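Zinc transport transcriptional regulator (Lactococcus lactis subsp. lactis, PDB 5YHY) binds zinc ions and probably acts as a MarR-family transcription factor that binds DNA through a winged helix-turn-helix. Local coordinates at residues 24-29 with 111-115; 47-53 with 92-97. The protein carries 1 engineered substitution. All blocks are in the same frame, centred on the assembly; numbering follows the deposited sequence.

Contact 1: 24-29 with 111-115; sequences EILLGK and HHEKT. With ZN (zinc ion), chain B.
Thr115 and Leu27 make the one direct hydrogen bond between the loop 24-29 and the helix stretch 111-115: Leu27 N donates to Thr115 OG1 at 2.8 Å, nearly straight at 167°. The hydroxyl in turn donates a hydrogen bond to His111 O (OG1 to O, 2.7 Å), and Thr115 N reaches that oxygen from the opposite face of its carbonyl plane. With OG1 tucked beside its backbone N (chi1 -60°), the threonine can serve loop and helix at once. Leu26 fills the space next to it, CD2 sitting almost squarely over the centre of the His112 ring, 3.8 Å from its centroid. Ile25 rests on Met16 and Leu27 on Phe145 of the second subunit, which adds to the packing on this side.

The other side is looser and wetter. Lys29, fully extended, runs across one face of the His111 imidazole, its CG 3.7 Å from the ring centroid. At the edge, a water in the ring plane is hydrogen-bonded to ND1; it donates to Leu27 O and, weakly, to Gly28 O, while NE2 is bonded to Glu107. Replacing His111 by alanine removes the imidazole and would probably leave the lysine's methylenes without the ring they lie on, and Glu107 and the water without their partner. Gly28 has positive phi, and a CB there would run into Lys114 CG.

Beyond Leu26, the zinc ion joins the two segments: Glu24 OE1 binds it at 1.9 Å and His112 NE2 at 2.0 Å, with the carboxylate and imidazole planes 53° apart. His42 and His108 complete this Glu-His3 zinc site, set between helices 38-49 and 102-123 and the loop of a MarR-family dimer.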
ATOM      1  N   GLU A  24      -8.103   4.974   1.116  1.00 27.53           N
ATOM      2  CA  GLU A  24      -7.247   5.770   1.981  1.00 25.95           C
ATOM      3  C   GLU A  24      -6.706   4.895   3.096  1.00 24.59           C
ATOM      4  O   GLU A  24      -7.381   3.975   3.550  1.00 24.93           O
ATOM      5  CB  GLU A  24      -8.050   6.905   2.624  1.00 31.13           C
ATOM      6  CG  GLU A  24      -8.041   8.207   1.864  1.00 33.72           C
ATOM      7  CD  GLU A  24      -8.641   9.335   2.682  1.00 29.97           C
ATOM      8  OE1 GLU A  24      -9.793   9.191   3.136  1.00 28.21           O
ATOM      9  OE2 GLU A  24      -7.960  10.365   2.870  1.00 33.70           O
ATOM     10  N   ILE A  25      -5.491   5.191   3.548  1.00 24.36           N
ATOM     11  CA  ILE A  25      -4.950   4.520   4.723  1.00 22.08           C
ATOM     12  C   ILE A  25      -5.479   5.214   5.980  1.00 20.99           C
ATOM     13  O   ILE A  25      -5.061   6.319   6.318  1.00 21.96           O
ATOM     14  CB  ILE A  25      -3.411   4.530   4.724  1.00 23.47           C
ATOM     15  CG1 ILE A  25      -2.865   3.782   3.502  1.00 28.60           C
ATOM     16  CG2 ILE A  25      -2.872   3.904   6.015  1.00 25.36           C
ATOM     17  CD1 ILE A  25      -3.182   2.317   3.504  1.00 33.32           C
ATOM     18  N   LEU A  26      -6.414   4.558   6.660  1.00 21.01           N
ATOM     19  CA  LEU A  26      -7.009   5.107   7.874  1.00 21.75           C
ATOM     20  C   LEU A  26      -7.002   4.055   8.965  1.00 22.42           C
ATOM     21  O   LEU A  26      -7.312   2.888   8.709  1.00 26.43           O
ATOM     22  CB  LEU A  26      -8.447   5.559   7.616  1.00 24.97           C
ATOM     23  CG  LEU A  26      -8.565   6.754   6.673  1.00 23.01           C
ATOM     24  CD1 LEU A  26     -10.015   6.948   6.239  1.00 25.28           C
ATOM     25  CD2 LEU A  26      -8.024   8.014   7.324  1.00 22.79           C
ATOM     26  N   LEU A  27      -6.656   4.476  10.177  1.00 23.40           N
ATOM     27  CA  LEU A  27      -6.618   3.577  11.335  1.00 23.32           C
ATOM     28  C   LEU A  27      -7.854   3.725  12.198  1.00 28.23           C
ATOM     29  O   LEU A  27      -8.563   4.723  12.114  1.00 29.14           O
ATOM     30  CB  LEU A  27      -5.400   3.880  12.204  1.00 22.12           C
ATOM     31  CG  LEU A  27      -4.049   3.574  11.569  1.00 21.79           C
ATOM     32  CD1 LEU A  27      -2.911   4.161  12.410  1.00 26.30           C
ATOM     33  CD2 LEU A  27      -3.878   2.077  11.400  1.00 23.45           C
ATOM     34  N   GLY A  28      -8.085   2.734  13.054  1.00 31.35           N
ATOM     35  CA  GLY A  28      -9.181   2.787  14.005  1.00 30.74           C
ATOM     36  C   GLY A  28     -10.524   2.634  13.324  1.00 32.29           C
ATOM     37  O   GLY A  28     -11.567   2.972  13.889  1.00 32.43           O
ATOM     38  N   LYS A  29     -10.499   2.123  12.100  1.00 31.82           N
ATOM     39  CA  LYS A  29     -11.707   1.971  11.310  1.00 34.28           C
ATOM     40  C   LYS A  29     -11.976   0.491  11.053  1.00 41.37           C
ATOM     41  O   LYS A  29     -11.067  -0.258  10.694  1.00 39.94           O
ATOM     42  CB  LYS A  29     -11.543   2.705   9.981  1.00 34.75           C
ATOM     43  CG  LYS A  29     -12.723   2.580   9.040  1.00 38.52           C
ATOM     44  CD  LYS A  29     -12.510   3.450   7.813  1.00 38.58           C
ATOM     45  CE  LYS A  29     -13.642   3.278   6.812  1.00 44.54           C
ATOM     46  NZ  LYS A  29     -13.495   4.183   5.636  1.00 48.81           N
ATOM     47  N   HIS A 111     -12.005   9.227  11.782  1.00 21.92           N
ATOM     48  CA  HIS A 111     -10.983   8.325  11.261  1.00 23.14           C
ATOM     49  C   HIS A 111      -9.677   9.063  10.984  1.00 22.46           C
ATOM     50  O   HIS A 111      -8.600   8.584  11.338  1.00 21.41           O
ATOM     51  CB  HIS A 111     -11.452   7.620   9.992  1.00 23.55           C
ATOM     52  CG  HIS A 111     -12.603   6.692  10.208  1.00 26.26           C
ATOM     53  ND1 HIS A 111     -12.771   5.976  11.373  1.00 27.13           N
ATOM     54  CD2 HIS A 111     -13.646   6.362   9.409  1.00 30.74           C
ATOM     55  CE1 HIS A 111     -13.874   5.252  11.286  1.00 33.47           C
ATOM     56  NE2 HIS A 111     -14.421   5.466  10.102  1.00 33.64           N
ATOM     57  N   HIS A 112      -9.764  10.219  10.332  1.00 23.22           N
ATOM     58  CA  HIS A 112      -8.566  11.026  10.112  1.00 21.81           C
ATOM     59  C   HIS A 112      -7.906  11.465  11.408  1.00 21.45           C
ATOM     60  O   HIS A 112      -6.682  11.426  11.535  1.00 21.44           O
ATOM     61  CB  HIS A 112      -8.877  12.240   9.241  1.00 22.99           C
ATOM     62  CG  HIS A 112      -8.868  11.925   7.784  1.00 25.54           C
ATOM     63  ND1 HIS A 112      -7.700  11.798   7.059  1.00 25.15           N
ATOM     64  CD2 HIS A 112      -9.876  11.672   6.921  1.00 20.65           C
ATOM     65  CE1 HIS A 112      -7.993  11.497   5.809  1.00 27.28           C
ATOM     66  NE2 HIS A 112      -9.307  11.413   5.698  1.00 25.09           N
ATOM     67  N   GLU A 113      -8.724  11.879  12.369  1.00 22.96           N
ATOM     68  CA  GLU A 113      -8.219  12.334  13.655  1.00 24.77           C
ATOM     69  C   GLU A 113      -7.460  11.218  14.370  1.00 22.98           C
ATOM     70  O   GLU A 113      -6.364  11.443  14.883  1.00 24.20           O
ATOM     71  CB  GLU A 113      -9.371  12.832  14.521  1.00 27.25           C
ATOM     72  CG  GLU A 113      -8.948  13.425  15.848  1.00 29.62           C
ATOM     73  CD  GLU A 113     -10.146  13.849  16.682  1.00 37.50           C
ATOM     74  OE1 GLU A 113     -10.938  12.964  17.085  1.00 39.53           O
ATOM     75  OE2 GLU A 113     -10.301  15.068  16.921  1.00 44.10           O
ATOM     76  N   LYS A 114      -8.050  10.023  14.379  1.00 20.71           N
ATOM     77  CA  LYS A 114      -7.462   8.845  15.028  1.00 22.24           C
ATOM     78  C   LYS A 114      -6.151   8.466  14.364  1.00 21.61           C
ATOM     79  O   LYS A 114      -5.166   8.117  15.024  1.00 21.71           O
ATOM     80  CB  LYS A 114      -8.420   7.653  14.928  1.00 25.54           C
ATOM     81  CG  LYS A 114      -7.958   6.438  15.717  1.00 24.36           C
ATOM     82  CD  LYS A 114      -7.726   6.859  17.161  1.00 25.34           C
ATOM     83  CE  LYS A 114      -7.851   5.702  18.111  1.00 27.82           C
ATOM     84  NZ  LYS A 114      -7.647   6.184  19.491  1.00 23.68           N
ATOM     85  N   THR A 115      -6.150   8.531  13.041  1.00 20.67           N
ATOM     86  CA  THR A 115      -4.986   8.151  12.261  1.00 19.60           C
ATOM     87  C   THR A 115      -3.849   9.113  12.551  1.00 19.72           C
ATOM     88  O   THR A 115      -2.726   8.696  12.868  1.00 19.22           O
ATOM     89  CB  THR A 115      -5.317   8.153  10.765  1.00 19.38           C
ATOM     90  OG1 THR A 115      -6.371   7.210  10.532  1.00 21.11           O
ATOM     91  CG2 THR A 115      -4.106   7.747   9.937  1.00 20.83           C
TER
HETATM   92 ZN    ZN B 201     -10.328  10.830   4.024  1.00 22.57          ZN
HETATM   93  O   HOH W   1     -10.872   5.855  13.510  1.00 28.98           O

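Contact 2: 47-53 with 92-97; sequences LAEQIST and VVLWSL
Ser52 and Trp95 form a single antiparallel bridge, a hydrogen-bonded pair in which Ser52 N gives to Trp95 O at 3.2 Å and Trp95 N gives to Ser52 O at 2.8 Å. Leu47, Ile51 and Thr53 pack beside it. Leu47 lies alongside Trp95 and points the same way, with CD1 3.9 Å from Trp95 CB and CD2 against the Trp95 carbonyl oxygen. The indole carries on from there toward Leu72 and Gln76 of helix 65-77, and Asn54 takes up its NE1.

Ile51 works over Leu94 and Ser96. Its CG2 stands anti to the backbone N, which brings that methyl to 3.6 Å from Leu94 CB, while CG1 meets Ser96 CB at 3.7 Å. In the winged helix-turn-helix this short segment after helix 38-49 pairs by that single bridge with the two-stranded wing, on the side of strand 93-97 away from strand 81-85; toward 81-85, Ser96 OG bonds Lys82.

Next to the bridge, Thr53 CG2 touches both Leu94 CD2 and Val92 CG1, 3.6 Å from each. Its OG1 sits between backbone N and carbonyl carbon (chi1 64°) and caps helix 54-61 by accepting from Lys56 N. Ser52 OG bends back within its own segment to Gln50 O. At the far end Leu97 spreads its two methyls over the last turn of helix 38-49, CD2 on Leu47 CB and CD1 on Ala48, and a water links Leu47 O to Leu97 N there.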
ATOM      1  N   LEU A  47     -18.007  20.559   4.234  1.00 19.93           N
ATOM      2  CA  LEU A  47     -19.332  21.157   4.389  1.00 20.20           C
ATOM      3  C   LEU A  47     -19.826  21.108   5.834  1.00 23.97           C
ATOM      4  O   LEU A  47     -20.630  21.947   6.244  1.00 25.14           O
ATOM      5  CB  LEU A  47     -20.342  20.501   3.444  1.00 20.27           C
ATOM      6  CG  LEU A  47     -20.014  20.682   1.962  1.00 22.26           C
ATOM      7  CD1 LEU A  47     -21.138  20.064   1.134  1.00 23.52           C
ATOM      8  CD2 LEU A  47     -19.829  22.155   1.612  1.00 22.44           C
ATOM      9  N   ALA A  48     -19.341  20.134   6.600  1.00 25.65           N
ATOM     10  CA  ALA A  48     -19.667  20.051   8.025  1.00 27.57           C
ATOM     11  C   ALA A  48     -19.117  21.274   8.753  1.00 27.84           C
ATOM     12  O   ALA A  48     -19.662  21.718   9.765  1.00 32.71           O
ATOM     13  CB  ALA A  48     -19.092  18.771   8.628  1.00 27.36           C
ATOM     14  N   GLU A  49     -18.031  21.809   8.217  1.00 25.01           N
ATOM     15  CA  GLU A  49     -17.337  22.950   8.789  1.00 28.28           C
ATOM     16  C   GLU A  49     -17.910  24.269   8.275  1.00 33.01           C
ATOM     17  O   GLU A  49     -18.067  25.225   9.033  1.00 33.27           O
ATOM     18  CB  GLU A  49     -15.850  22.835   8.444  1.00 33.72           C
ATOM     19  CG  GLU A  49     -14.977  23.972   8.904  1.00 40.43           C
ATOM     20  CD  GLU A  49     -13.535  23.764   8.477  1.00 46.53           C
ATOM     21  OE1 GLU A  49     -13.189  24.138   7.334  1.00 45.50           O
ATOM     22  OE2 GLU A  49     -12.754  23.205   9.274  1.00 49.60           O
ATOM     23  N   GLN A  50     -18.240  24.308   6.986  1.00 29.04           N
ATOM     24  CA  GLN A  50     -18.683  25.540   6.337  1.00 28.85           C
ATOM     25  C   GLN A  50     -19.484  25.258   5.070  1.00 27.95           C
ATOM     26  O   GLN A  50     -19.024  24.527   4.200  1.00 26.74           O
ATOM     27  CB  GLN A  50     -17.475  26.394   5.950  1.00 34.35           C
ATOM     28  CG  GLN A  50     -16.923  27.276   7.056  1.00 45.16           C
ATOM     29  CD  GLN A  50     -17.747  28.531   7.271  1.00 49.18           C
ATOM     30  OE1 GLN A  50     -18.635  28.567   8.127  1.00 51.50           O
ATOM     31  NE2 GLN A  50     -17.454  29.574   6.496  1.00 51.55           N
ATOM     32  N   ILE A  51     -20.664  25.858   4.959  1.00 27.16           N
ATOM     33  CA  ILE A  51     -21.389  25.865   3.688  1.00 24.83           C
ATOM     34  C   ILE A  51     -20.490  26.511   2.634  1.00 25.80           C
ATOM     35  O   ILE A  51     -19.892  27.560   2.885  1.00 26.78           O
ATOM     36  CB  ILE A  51     -22.713  26.649   3.806  1.00 26.98           C
ATOM     37  CG1 ILE A  51     -23.704  25.880   4.682  1.00 29.50           C
ATOM     38  CG2 ILE A  51     -23.298  26.922   2.433  1.00 29.64           C
ATOM     39  CD1 ILE A  51     -24.982  26.648   4.978  1.00 34.54           C
ATOM     40  N   SER A  52     -20.383  25.895   1.457  1.00 22.06           N
ATOM     41  CA  SER A  52     -19.349  26.292   0.513  1.00 21.87           C
ATOM     42  C   SER A  52     -19.798  26.280  -0.941  1.00 21.38           C
ATOM     43  O   SER A  52     -20.633  25.466  -1.336  1.00 22.67           O
ATOM     44  CB  SER A  52     -18.139  25.350   0.630  1.00 25.53           C
ATOM     45  OG  SER A  52     -17.658  25.254   1.960  1.00 26.21           O
ATOM     46  N   THR A  53     -19.209  27.164  -1.737  1.00 21.50           N
ATOM     47  CA  THR A  53     -19.386  27.149  -3.187  1.00 20.43           C
ATOM     48  C   THR A  53     -18.521  26.086  -3.873  1.00 19.55           C
ATOM     49  O   THR A  53     -17.590  25.538  -3.270  1.00 19.26           O
ATOM     50  CB  THR A  53     -18.997  28.508  -3.797  1.00 24.93           C
ATOM     51  OG1 THR A  53     -17.598  28.734  -3.575  1.00 22.61           O
ATOM     52  CG2 THR A  53     -19.799  29.636  -3.158  1.00 24.93           C
ATOM     53  N   VAL A  92     -24.849  32.572  -7.392  1.00 39.16           N
ATOM     54  CA  VAL A  92     -23.929  31.770  -6.590  1.00 38.71           C
ATOM     55  C   VAL A  92     -24.617  30.608  -5.866  1.00 32.40           C
ATOM     56  O   VAL A  92     -25.481  30.822  -5.022  1.00 35.95           O
ATOM     57  CB  VAL A  92     -23.184  32.635  -5.564  1.00 41.61           C
ATOM     58  CG1 VAL A  92     -22.276  31.768  -4.697  1.00 40.12           C
ATOM     59  CG2 VAL A  92     -22.377  33.719  -6.278  1.00 48.83           C
ATOM     60  N   VAL A  93     -24.206  29.385  -6.203  1.00 31.24           N
ATOM     61  CA  VAL A  93     -24.738  28.181  -5.571  1.00 27.12           C
ATOM     62  C   VAL A  93     -23.891  27.792  -4.364  1.00 26.30           C
ATOM     63  O   VAL A  93     -22.666  27.754  -4.453  1.00 24.92           O
ATOM     64  CB  VAL A  93     -24.735  26.989  -6.548  1.00 28.80           C
ATOM     65  CG1 VAL A  93     -25.262  25.736  -5.861  1.00 29.23           C
ATOM     66  CG2 VAL A  93     -25.556  27.312  -7.796  1.00 34.46           C
ATOM     67  N   LEU A  94     -24.551  27.485  -3.253  1.00 23.41           N
ATOM     68  CA  LEU A  94     -23.874  27.003  -2.049  1.00 24.22           C
ATOM     69  C   LEU A  94     -24.299  25.573  -1.755  1.00 26.08           C
ATOM     70  O   LEU A  94     -25.429  25.178  -2.060  1.00 24.76           O
ATOM     71  CB  LEU A  94     -24.237  27.883  -0.854  1.00 25.85           C
ATOM     72  CG  LEU A  94     -23.862  29.361  -0.915  1.00 31.06           C
ATOM     73  CD1 LEU A  94     -24.666  30.134   0.117  1.00 34.18           C
ATOM     74  CD2 LEU A  94     -22.376  29.530  -0.685  1.00 27.95           C
ATOM     75  N   TRP A  95     -23.398  24.800  -1.153  1.00 21.14           N
ATOM     76  CA  TRP A  95     -23.689  23.419  -0.793  1.00 19.75           C
ATOM     77  C   TRP A  95     -23.637  23.219   0.700  1.00 22.99           C
ATOM     78  O   TRP A  95     -22.749  23.753   1.375  1.00 22.94           O
ATOM     79  CB  TRP A  95     -22.689  22.476  -1.465  1.00 19.38           C
ATOM     80  CG  TRP A  95     -22.798  22.527  -2.949  1.00 19.38           C
ATOM     81  CD1 TRP A  95     -22.062  23.294  -3.797  1.00 20.60           C
ATOM     82  CD2 TRP A  95     -23.732  21.809  -3.764  1.00 19.99           C
ATOM     83  NE1 TRP A  95     -22.462  23.081  -5.096  1.00 20.73           N
ATOM     84  CE2 TRP A  95     -23.485  22.170  -5.101  1.00 20.48           C
ATOM     85  CE3 TRP A  95     -24.744  20.881  -3.491  1.00 19.68           C
ATOM     86  CZ2 TRP A  95     -24.221  21.648  -6.167  1.00 22.39           C
ATOM     87  CZ3 TRP A  95     -25.462  20.360  -4.544  1.00 20.51           C
ATOM     88  CH2 TRP A  95     -25.199  20.742  -5.866  1.00 19.82           C
ATOM     89  N   SER A  96     -24.591  22.445   1.210  1.00 21.43           N
ATOM     90  CA  SER A  96     -24.603  22.072   2.619  1.00 21.18           C
ATOM     91  C   SER A  96     -24.921  20.593   2.803  1.00 23.52           C
ATOM     92  O   SER A  96     -25.442  19.937   1.896  1.00 21.60           O
ATOM     93  CB  SER A  96     -25.603  22.937   3.386  1.00 28.78           C
ATOM     94  OG  SER A  96     -26.894  22.791   2.840  1.00 32.87           O
ATOM     95  N   LEU A  97     -24.602  20.064   3.982  1.00 22.80           N
ATOM     96  CA  LEU A  97     -24.929  18.687   4.306  1.00 22.17           C
ATOM     97  C   LEU A  97     -26.429  18.525   4.504  1.00 23.64           C
ATOM     98  O   LEU A  97     -27.101  19.442   4.971  1.00 27.47           O
ATOM     99  CB  LEU A  97     -24.249  18.270   5.609  1.00 25.41           C
ATOM    100  CG  LEU A  97     -22.726  18.281   5.634  1.00 22.84           C
ATOM    101  CD1 LEU A  97     -22.270  17.672   6.950  1.00 27.07           C
ATOM    102  CD2 LEU A  97     -22.192  17.485   4.458  1.00 23.18           C
TER
HETATM  103  O   HOH W   2     -23.282  21.848   5.778  1.00 28.73           O

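From the N terminus, helix 4-19 leads into the loop that holds 24-29, the first half of contact 1. Helix 38-49 follows, and its end runs on into 47-53, the first half of contact 2. The chain then makes helices 54-61 and 65-77 and strand 81-85 before strand 93-97 comes back to 47-53 and closes contact 2. Helix 102-123 comes next, and at 111-115 it meets the early loop and closes contact 1. The smaller loop nests inside the larger one. Contact 2 ties the end of helix 38-49 to strand 93-97 of the wing; contact 1 ties the loop after helix 4-19 to helix 102-123. Their centres lie about 24 Å apart, and they do not touch.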